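Local coordinates for putative uncharacterized protein pf13_0012 (Plasmodium falciparum, PDB 2VWA), which is of unknown molecular function but binds phosphatidylethanolamine through its soluble helical domain and is probably needed for liver-stage development of the malaria parasite, at residues Lys59-Leu64 with Asn78-Asp83; Leu33-His38 with Met82-His87; Asn25-Ile30 with Arg68-Ser73. All coordinates share one frame; numbering follows the deposited sequence.

Overall arrangement
Contacts 1 and 2 lie in the core of this small all-helical domain, and contact 3 lies nearer its surface. Helix 74-99 serves the first two, meeting helix 54-67 in contact 1 and helix 21-41 in contact 2; V61 joins them by packing on L84. Contact 1 is purely apolar between its segments, whereas contact 2 adds a hydrogen bond that leads to the lipid head group. Both touch the bound phosphatidylethanolamine and share M82 and D83. Contact 3 uses an earlier part of helix 21-41 against the loop between helices 54-67 and 74-99, with a phenylalanine inside and an arginine at the rim.

Contact 1 of 3, residues Lys59-Leu64 with Asn78-Asp83; sequences KFVQGL and NKAVMD. With PTY (phosphatidylethanolamine), chain G.
V61 of helix 54-67 packs against A80 and V81 of helix 74-99 in a buried helix-helix interface close to the centre of the soluble domain. The backbones come near each other here, with the CA atoms of V61 and V81 6.7 Å apart, and small side chains fill the gap. V61 points toward the other helix and divides its two methyls between neighbours: CG1 stands 4.2 Å from A80 CB, and CG2 lies 4.0 Å from V81 CG2. The split follows from the torsion of V61, whose CG1 is anti to the backbone N (chi1 170°) while CG2 lies beside that nitrogen, so that each methyl reaches a different residue. E77 and L84 also touch V61. Together with A80 and V81 they outline the diamond of a knobs-into-holes site, with V61 as the knob. V81 does not point directly at V61; its CG2 meets the knob from the flank, and its side chain also touches Q58, one turn before V61.

Away from this interface, helix 74-99 presents K79, M82 and D83 to the phosphatidylethanolamine. The end of one acyl chain lies along it: C29 of the lipid is 3.8 Å from K79 CG and likewise 3.8 Å from CB of M82, a selenomethionine in this model. A little further up the chain, D83 CB packs 3.7 Å from lipid C27. The D83 carboxylate, beside this hydrocarbon, is engaged in a salt bridge with R32, while K79 makes a cation-pi contact with Y24.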
# COMPACT_ATOMS: atom_id res chain seq x y z
N LYS A 59 -2.16 5.49 -3.50
CA LYS A 59 -3.47 5.87 -2.95
C LYS A 59 -3.70 5.16 -1.64
O LYS A 59 -4.29 5.74 -0.72
CB LYS A 59 -4.61 5.56 -3.92
CG LYS A 59 -4.68 6.46 -5.13
CD LYS A 59 -5.94 6.12 -5.88
CE LYS A 59 -5.94 6.65 -7.29
NZ LYS A 59 -6.30 8.08 -7.31
N PHE A 60 -3.20 3.94 -1.55
CA PHE A 60 -3.29 3.14 -0.32
C PHE A 60 -2.43 3.66 0.83
O PHE A 60 -2.87 3.69 1.98
CB PHE A 60 -2.95 1.67 -0.60
CG PHE A 60 -3.99 0.76 -0.12
CD1 PHE A 60 -4.01 0.34 1.20
CD2 PHE A 60 -5.01 0.35 -0.98
CE1 PHE A 60 -5.03 -0.49 1.66
CE2 PHE A 60 -6.03 -0.48 -0.52
CZ PHE A 60 -6.04 -0.89 0.80
N VAL A 61 -1.20 4.05 0.52
CA VAL A 61 -0.29 4.55 1.53
C VAL A 61 -0.78 5.93 2.03
O VAL A 61 -0.67 6.25 3.21
CB VAL A 61 1.20 4.60 1.00
CG1 VAL A 61 2.10 5.35 1.97
CG2 VAL A 61 1.74 3.19 0.77
N GLN A 62 -1.34 6.72 1.12
CA GLN A 62 -1.86 8.03 1.47
C GLN A 62 -3.12 7.97 2.34
O GLN A 62 -3.24 8.74 3.29
CB GLN A 62 -2.03 8.93 0.24
CG GLN A 62 -0.67 9.44 -0.24
CD GLN A 62 -0.71 10.49 -1.33
OE1 GLN A 62 0.36 10.91 -1.81
NE2 GLN A 62 -1.91 10.94 -1.72
N GLY A 63 -4.01 7.03 2.01
CA GLY A 63 -5.27 6.87 2.72
C GLY A 63 -4.97 6.38 4.11
O GLY A 63 -5.52 6.87 5.12
N LEU A 64 -4.05 5.45 4.18
CA LEU A 64 -3.71 4.80 5.43
C LEU A 64 -3.04 5.79 6.35
O LEU A 64 -3.29 5.76 7.55
CB LEU A 64 -2.83 3.61 5.15
CG LEU A 64 -3.13 2.32 5.87
CD1 LEU A 64 -4.62 2.16 6.32
CD2 LEU A 64 -2.69 1.21 4.93
N ASN A 78 7.44 7.04 -0.31
CA ASN A 78 7.99 6.34 -1.48
C ASN A 78 8.61 4.98 -1.15
O ASN A 78 8.48 4.02 -1.91
CB ASN A 78 9.00 7.21 -2.23
CG ASN A 78 8.41 8.53 -2.71
OD1 ASN A 78 7.20 8.65 -2.91
ND2 ASN A 78 9.26 9.55 -2.85
N LYS A 79 9.30 4.89 -0.03
CA LYS A 79 9.85 3.62 0.38
C LYS A 79 8.69 2.62 0.78
O LYS A 79 8.74 1.43 0.49
CB LYS A 79 10.87 3.86 1.49
CG LYS A 79 11.64 2.65 1.94
CD LYS A 79 12.91 3.01 2.72
CE LYS A 79 13.20 1.94 3.82
NZ LYS A 79 13.46 2.57 5.19
N ALA A 80 7.60 3.14 1.35
CA ALA A 80 6.50 2.28 1.75
C ALA A 80 5.75 1.69 0.54
O ALA A 80 5.33 0.53 0.58
CB ALA A 80 5.56 3.02 2.70
N VAL A 81 5.59 2.51 -0.50
CA VAL A 81 5.01 2.13 -1.79
C VAL A 81 5.82 1.04 -2.44
O VAL A 81 5.28 0.01 -2.83
CB VAL A 81 4.98 3.34 -2.75
CG1 VAL A 81 4.68 2.90 -4.23
CG2 VAL A 81 3.97 4.39 -2.27
N MSE A 82 7.13 1.24 -2.54
CA MSE A 82 8.01 0.18 -3.03
C MSE A 82 7.83 -1.14 -2.25
O MSE A 82 7.81 -2.23 -2.84
CB MSE A 82 9.48 0.64 -3.02
CG MSE A 82 9.82 1.68 -4.08
SE MSE A 82 9.16 1.13 -5.88
CE MSE A 82 10.21 -0.56 -6.06
N ASP A 83 7.65 -1.03 -0.94
CA ASP A 83 7.49 -2.19 -0.09
C ASP A 83 6.18 -2.90 -0.39
O ASP A 83 6.15 -4.10 -0.55
CB ASP A 83 7.59 -1.77 1.38
CG ASP A 83 7.63 -2.96 2.32
OD1 ASP A 83 6.62 -3.71 2.41
OD2 ASP A 83 8.67 -3.15 2.99
C1 PTY G . -1.17 -15.51 4.54
C2 PTY G . -5.96 -17.96 1.42
C3 PTY G . -5.96 -16.46 1.11
O4 PTY G . 0.02 -14.91 5.06
C5 PTY G . -2.29 -16.17 2.42
C6 PTY G . -1.28 -15.21 3.05
O7 PTY G . 0.00 -15.35 2.43
C8 PTY G . 0.32 -14.34 1.42
O10 PTY G . -0.52 -14.04 0.58
C11 PTY G . 1.68 -13.66 1.39
C12 PTY G . 2.78 -14.72 1.26
C13 PTY G . 4.10 -14.15 0.77
C14 PTY G . 4.85 -13.38 1.85
C15 PTY G . 6.00 -14.20 2.45
C16 PTY G . 6.44 -13.63 3.79
C17 PTY G . 7.50 -12.55 3.60
C18 PTY G . 7.94 -11.92 4.91
C19 PTY G . 9.27 -11.20 4.74
C20 PTY G . 9.10 -9.68 4.83
C21 PTY G . 9.32 -8.99 3.48
C22 PTY G . 10.80 -8.77 3.20
C23 PTY G . 11.20 -7.30 3.31
C24 PTY G . 11.29 -6.62 1.95
C25 PTY G . 11.11 -5.12 2.12
C26 PTY G . 10.86 -4.38 0.80
C27 PTY G . 11.05 -2.89 1.04
C28 PTY G . 11.47 -2.13 -0.21
C29 PTY G . 11.33 -0.64 0.04
C30 PTY G . 1.06 -15.72 5.67
C31 PTY G . 1.99 -16.56 4.82
O30 PTY G . 1.17 -15.70 6.89
C32 PTY G . 3.40 -15.98 4.82
C33 PTY G . 4.41 -17.02 4.35
C34 PTY G . 5.64 -17.07 5.27
C35 PTY G . 6.79 -17.80 4.58
C36 PTY G . 7.44 -18.81 5.53
C37 PTY G . 8.83 -18.35 5.97
C38 PTY G . 9.15 -18.83 7.38
C39 PTY G . 9.21 -17.67 8.37
C40 PTY G . 10.61 -17.51 8.97
C41 PTY G . 10.84 -16.10 9.50
C42 PTY G . 11.93 -15.37 8.71
C43 PTY G . 12.66 -14.35 9.57
C44 PTY G . 12.78 -13.02 8.86
P1 PTY G . -4.70 -15.23 3.12
O11 PTY G . -6.02 -15.70 2.32
O12 PTY G . -4.81 -13.74 3.38
O13 PTY G . -4.50 -16.16 4.29
O14 PTY G . -3.48 -15.46 2.06
N1 PTY G . -7.22 -18.54 1.01

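Contact 2 of 3, residues Leu33-His38 with Met82-His87; sequences LSIQKH and MDLKYH. With PTY (phosphatidylethanolamine), chain G.
I35 of helix 21-41 and L84 of helix 74-99 make the apolar half of this contact, and Q36 and H87 the polar half. In the first, I35 CG2 rests 3.9 Å from the branch carbon CG of L84, and the two side chains pass each other at a slant. F60 and Y56 of helix 54-67 also pack on I35, so the pair sits where three helices converge.

The polar half is a single bond: H87 NE2 donates to Q36 OE1 over 2.9 Å. It is bent, with an N-H...O angle of 138°, and H87 NE2 stands 21° out of the amide plane. The two side chains meet nearly at right angles, their amide and imidazole planes clearly tilted to each other. A chi1 of 174° swings the Q36 chain away from its own nitrogen, and it runs on extended, which carries the amide out beyond the helix to the imidazole.

Lipid contacts make the third group. Q36 NE2 gives a weak hydrogen bond, 3.1 Å long, to phosphate oxygen O12 of the phosphatidylethanolamine and another hydrogen bond to E40. Y86 CD1 touches lipid C24 at 3.7 Å, five carbons short of the chain's end.

With OE1 taking the histidine proton and Q36 NE2 facing acceptors, the pattern is consistent with a fixed orientation of the Q36 amide. H87, itself not among the pocket residues, probably steadies from a second shell a glutamine whose bond to the phosphate is only weak.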
# COMPACT_ATOMS: atom_id res chain seq x y z
N LEU A 33 -0.85 -5.89 5.28
CA LEU A 33 -2.02 -6.76 5.43
C LEU A 33 -3.25 -6.08 4.88
O LEU A 33 -4.15 -6.72 4.37
CB LEU A 33 -2.24 -7.19 6.88
CG LEU A 33 -1.11 -8.09 7.41
CD1 LEU A 33 -1.11 -8.11 8.94
CD2 LEU A 33 -1.18 -9.53 6.84
N SER A 34 -3.29 -4.77 4.94
CA SER A 34 -4.49 -4.08 4.57
C SER A 34 -4.73 -4.09 3.05
O SER A 34 -5.84 -4.25 2.58
CB SER A 34 -4.48 -2.68 5.17
OG SER A 34 -5.38 -1.82 4.51
N ILE A 35 -3.66 -3.95 2.28
CA ILE A 35 -3.79 -3.91 0.85
C ILE A 35 -3.86 -5.36 0.35
O ILE A 35 -4.40 -5.65 -0.71
CB ILE A 35 -2.62 -3.09 0.18
CG1 ILE A 35 -3.02 -2.60 -1.21
CG2 ILE A 35 -1.29 -3.87 0.15
CD1 ILE A 35 -1.92 -1.76 -1.88
N GLN A 36 -3.27 -6.27 1.12
CA GLN A 36 -3.39 -7.69 0.84
C GLN A 36 -4.87 -8.08 0.83
O GLN A 36 -5.37 -8.67 -0.13
CB GLN A 36 -2.63 -8.50 1.87
CG GLN A 36 -2.85 -9.98 1.71
CD GLN A 36 -1.89 -10.81 2.49
OE1 GLN A 36 -0.79 -10.37 2.88
NE2 GLN A 36 -2.29 -12.04 2.72
N LYS A 37 -5.59 -7.74 1.91
CA LYS A 37 -7.04 -7.98 1.94
C LYS A 37 -7.80 -7.32 0.81
O LYS A 37 -8.71 -7.93 0.26
CB LYS A 37 -7.66 -7.56 3.26
CG LYS A 37 -7.42 -8.55 4.36
CD LYS A 37 -7.35 -7.78 5.66
CE LYS A 37 -7.11 -8.71 6.83
NZ LYS A 37 -7.78 -8.11 8.02
N HIS A 38 -7.46 -6.08 0.48
CA HIS A 38 -8.10 -5.43 -0.66
C HIS A 38 -7.79 -6.17 -1.96
O HIS A 38 -8.67 -6.40 -2.77
CB HIS A 38 -7.72 -3.97 -0.77
CG HIS A 38 -8.52 -3.22 -1.78
ND1 HIS A 38 -8.11 -3.04 -3.09
CD2 HIS A 38 -9.73 -2.61 -1.69
CE1 HIS A 38 -9.02 -2.34 -3.75
NE2 HIS A 38 -10.01 -2.06 -2.92
N MSE A 82 7.13 1.24 -2.54
CA MSE A 82 8.01 0.18 -3.03
C MSE A 82 7.83 -1.14 -2.25
O MSE A 82 7.81 -2.23 -2.84
CB MSE A 82 9.48 0.64 -3.02
CG MSE A 82 9.82 1.68 -4.08
SE MSE A 82 9.16 1.13 -5.88
CE MSE A 82 10.21 -0.56 -6.06
N ASP A 83 7.65 -1.03 -0.94
CA ASP A 83 7.49 -2.19 -0.09
C ASP A 83 6.18 -2.90 -0.39
O ASP A 83 6.15 -4.10 -0.55
CB ASP A 83 7.59 -1.77 1.38
CG ASP A 83 7.63 -2.96 2.32
OD1 ASP A 83 6.62 -3.71 2.41
OD2 ASP A 83 8.67 -3.15 2.99
N LEU A 84 5.10 -2.14 -0.48
CA LEU A 84 3.81 -2.71 -0.88
C LEU A 84 3.84 -3.39 -2.23
O LEU A 84 3.22 -4.43 -2.40
CB LEU A 84 2.71 -1.63 -0.85
CG LEU A 84 1.90 -1.60 0.45
CD1 LEU A 84 2.73 -1.82 1.69
CD2 LEU A 84 1.14 -0.30 0.53
N LYS A 85 4.58 -2.84 -3.18
CA LYS A 85 4.80 -3.52 -4.45
C LYS A 85 5.41 -4.90 -4.30
O LYS A 85 4.88 -5.87 -4.85
CB LYS A 85 5.68 -2.67 -5.37
CG LYS A 85 5.84 -3.24 -6.78
CD LYS A 85 6.57 -2.27 -7.65
CE LYS A 85 7.05 -2.95 -8.91
NZ LYS A 85 8.18 -2.18 -9.50
N TYR A 86 6.49 -5.01 -3.55
CA TYR A 86 7.15 -6.25 -3.37
C TYR A 86 6.18 -7.26 -2.72
O TYR A 86 6.08 -8.43 -3.15
CB TYR A 86 8.44 -6.06 -2.54
CG TYR A 86 9.36 -7.28 -2.49
CD1 TYR A 86 9.79 -7.81 -1.26
CD2 TYR A 86 9.77 -7.94 -3.66
CE1 TYR A 86 10.65 -8.94 -1.21
CE2 TYR A 86 10.61 -9.06 -3.64
CZ TYR A 86 11.04 -9.56 -2.41
OH TYR A 86 11.86 -10.69 -2.41
N HIS A 87 5.46 -6.80 -1.70
CA HIS A 87 4.54 -7.62 -1.00
C HIS A 87 3.43 -8.11 -1.94
O HIS A 87 3.16 -9.31 -2.01
CB HIS A 87 3.95 -6.85 0.19
CG HIS A 87 3.00 -7.65 1.02
ND1 HIS A 87 3.41 -8.66 1.86
CD2 HIS A 87 1.65 -7.59 1.15
CE1 HIS A 87 2.37 -9.18 2.48
NE2 HIS A 87 1.28 -8.55 2.07
C1 PTY G . -1.17 -15.51 4.54
C2 PTY G . -5.96 -17.96 1.42
C3 PTY G . -5.96 -16.46 1.11
O4 PTY G . 0.02 -14.91 5.06
C5 PTY G . -2.29 -16.17 2.42
C6 PTY G . -1.28 -15.21 3.05
O7 PTY G . 0.00 -15.35 2.43
C8 PTY G . 0.32 -14.34 1.42
O10 PTY G . -0.52 -14.04 0.58
C11 PTY G . 1.68 -13.66 1.39
C12 PTY G . 2.78 -14.72 1.26
C13 PTY G . 4.10 -14.15 0.77
C14 PTY G . 4.85 -13.38 1.85
C15 PTY G . 6.00 -14.20 2.45
C16 PTY G . 6.44 -13.63 3.79
C17 PTY G . 7.50 -12.55 3.60
C18 PTY G . 7.94 -11.92 4.91
C19 PTY G . 9.27 -11.20 4.74
C20 PTY G . 9.10 -9.68 4.83
C21 PTY G . 9.32 -8.99 3.48
C22 PTY G . 10.80 -8.77 3.20
C23 PTY G . 11.20 -7.30 3.31
C24 PTY G . 11.29 -6.62 1.95
C25 PTY G . 11.11 -5.12 2.12
C26 PTY G . 10.86 -4.38 0.80
C27 PTY G . 11.05 -2.89 1.04
C28 PTY G . 11.47 -2.13 -0.21
C29 PTY G . 11.33 -0.64 0.04
C30 PTY G . 1.06 -15.72 5.67
C31 PTY G . 1.99 -16.56 4.82
O30 PTY G . 1.17 -15.70 6.89
C32 PTY G . 3.40 -15.98 4.82
C33 PTY G . 4.41 -17.02 4.35
C34 PTY G . 5.64 -17.07 5.27
C35 PTY G . 6.79 -17.80 4.58
C36 PTY G . 7.44 -18.81 5.53
C37 PTY G . 8.83 -18.35 5.97
C38 PTY G . 9.15 -18.83 7.38
C39 PTY G . 9.21 -17.67 8.37
C40 PTY G . 10.61 -17.51 8.97
C41 PTY G . 10.84 -16.10 9.50
C42 PTY G . 11.93 -15.37 8.71
C43 PTY G . 12.66 -14.35 9.57
C44 PTY G . 12.78 -13.02 8.86
P1 PTY G . -4.70 -15.23 3.12
O11 PTY G . -6.02 -15.70 2.32
O12 PTY G . -4.81 -13.74 3.38
O13 PTY G . -4.50 -16.16 4.29
O14 PTY G . -3.48 -15.46 2.06
N1 PTY G . -7.22 -18.54 1.01

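Contact 3 of 3, residues Asn25-Ile30 with Arg68-Ser73; sequences NNFVDI and RNISLS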
# COMPACT_ATOMS: atom_id res chain seq x y z
N ASN A 25 8.19 0.75 10.38
CA ASN A 25 8.07 -0.69 10.15
C ASN A 25 6.71 -1.23 10.54
O ASN A 25 6.17 -2.10 9.86
CB ASN A 25 9.15 -1.53 10.86
CG ASN A 25 10.55 -1.37 10.25
OD1 ASN A 25 11.54 -1.64 10.95
ND2 ASN A 25 10.66 -0.94 8.99
N ASN A 26 6.16 -0.75 11.66
CA ASN A 26 4.90 -1.25 12.14
C ASN A 26 3.82 -0.82 11.16
O ASN A 26 3.01 -1.63 10.74
CB ASN A 26 4.65 -0.76 13.57
CG ASN A 26 3.15 -0.81 13.96
OD1 ASN A 26 2.62 -1.87 14.28
ND2 ASN A 26 2.48 0.35 13.91
N PHE A 27 3.83 0.46 10.76
CA PHE A 27 2.96 1.00 9.70
C PHE A 27 3.00 0.18 8.42
O PHE A 27 1.97 -0.13 7.85
CB PHE A 27 3.37 2.44 9.35
CG PHE A 27 2.57 3.04 8.23
CD1 PHE A 27 1.36 3.69 8.49
CD2 PHE A 27 3.01 2.96 6.90
CE1 PHE A 27 0.60 4.24 7.43
CE2 PHE A 27 2.24 3.49 5.85
CZ PHE A 27 1.03 4.14 6.13
N VAL A 28 4.20 -0.17 7.96
CA VAL A 28 4.33 -0.95 6.75
C VAL A 28 3.71 -2.33 6.96
O VAL A 28 3.05 -2.85 6.06
CB VAL A 28 5.81 -1.01 6.24
CG1 VAL A 28 6.00 -2.09 5.18
CG2 VAL A 28 6.24 0.34 5.70
N ASP A 29 3.86 -2.89 8.15
CA ASP A 29 3.23 -4.17 8.44
C ASP A 29 1.74 -4.06 8.24
O ASP A 29 1.16 -4.88 7.58
CB ASP A 29 3.51 -4.63 9.88
CG ASP A 29 4.91 -5.13 10.05
OD1 ASP A 29 5.47 -5.72 9.08
OD2 ASP A 29 5.46 -4.93 11.15
N ILE A 30 1.15 -3.05 8.85
CA ILE A 30 -0.29 -2.82 8.79
C ILE A 30 -0.73 -2.57 7.33
O ILE A 30 -1.70 -3.20 6.89
CB ILE A 30 -0.69 -1.62 9.71
CG1 ILE A 30 -0.41 -1.97 11.18
CG2 ILE A 30 -2.15 -1.24 9.47
CD1 ILE A 30 -0.56 -0.80 12.18
N ARG A 68 -4.85 6.51 9.94
CA ARG A 68 -4.10 6.12 11.12
C ARG A 68 -3.50 7.35 11.79
O ARG A 68 -2.77 7.24 12.76
CB ARG A 68 -3.00 5.13 10.74
CG ARG A 68 -3.55 3.88 10.05
CD ARG A 68 -2.66 2.69 10.27
NE ARG A 68 -2.33 2.57 11.69
CZ ARG A 68 -3.11 2.01 12.59
NH1 ARG A 68 -4.27 1.48 12.26
NH2 ARG A 68 -2.72 1.98 13.85
N ASN A 69 -3.84 8.53 11.27
CA ASN A 69 -3.26 9.79 11.71
C ASN A 69 -1.77 9.69 11.95
O ASN A 69 -1.29 9.95 13.03
CB ASN A 69 -3.95 10.31 12.98
CG ASN A 69 -3.39 11.66 13.45
OD1 ASN A 69 -3.35 12.64 12.68
ND2 ASN A 69 -2.92 11.71 14.70
N ILE A 70 -1.04 9.26 10.93
CA ILE A 70 0.42 9.26 11.01
C ILE A 70 0.93 9.91 9.74
O ILE A 70 0.40 9.66 8.64
CB ILE A 70 1.00 7.84 11.18
CG1 ILE A 70 2.49 7.91 11.53
CG2 ILE A 70 0.75 7.01 9.94
CD1 ILE A 70 3.20 6.57 11.49
N SER A 71 1.94 10.74 9.86
CA SER A 71 2.45 11.40 8.69
C SER A 71 3.89 10.98 8.41
O SER A 71 4.84 11.49 9.03
CB SER A 71 2.31 12.92 8.80
OG SER A 71 3.00 13.54 7.72
N LEU A 72 4.04 10.05 7.46
CA LEU A 72 5.34 9.64 6.95
C LEU A 72 5.96 10.81 6.26
O LEU A 72 5.25 11.71 5.83
CB LEU A 72 5.16 8.50 5.94
CG LEU A 72 5.33 7.06 6.43
CD1 LEU A 72 4.90 6.83 7.85
CD2 LEU A 72 4.69 6.01 5.50
N SER A 73 7.28 10.81 6.16
CA SER A 73 7.94 11.75 5.26
C SER A 73 7.83 11.31 3.79
O SER A 73 7.54 10.13 3.51
CB SER A 73 9.39 11.92 5.66
OG SER A 73 10.09 10.73 5.42
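F27 and I70 face each other with CA atoms 8.7 Å apart, where a helical turn of 25-30 meets the irregular chain of 68-73, which leaves helix 54-67 through a positive-phi residue at N69. The F27 ring is the centrepiece. A chi1 of 177° sends it out toward the loop, one side turned to I70 at its CD1/CE1 end and to L72 at its CD2/CE2 end: I70 CG2 comes obliquely to within 3.7 Å of CD1, while L72 CD2 lies 3.5 Å from CE2 and L72 CD1 stands over one face. L64 and Q65 of helix 54-67 also touch the ring, which is thus packed by helix and loop together.

Nearer solvent, I30 and R68 reach toward each other. The methyl CD1 of I30 sits over one face of the guanidinium, 3.8 Å from CZ and offset toward the rim.

The loop against which F27 packs is a helix-to-helix connection with both ends capped: a Schellman motif at N69 finishes helix 54-67, and S73 is the N-cap of helix 74-99, its side chain capping a backbone N of the following turn and its own N bonded to the Q76 side chain, in the manner of a capping box.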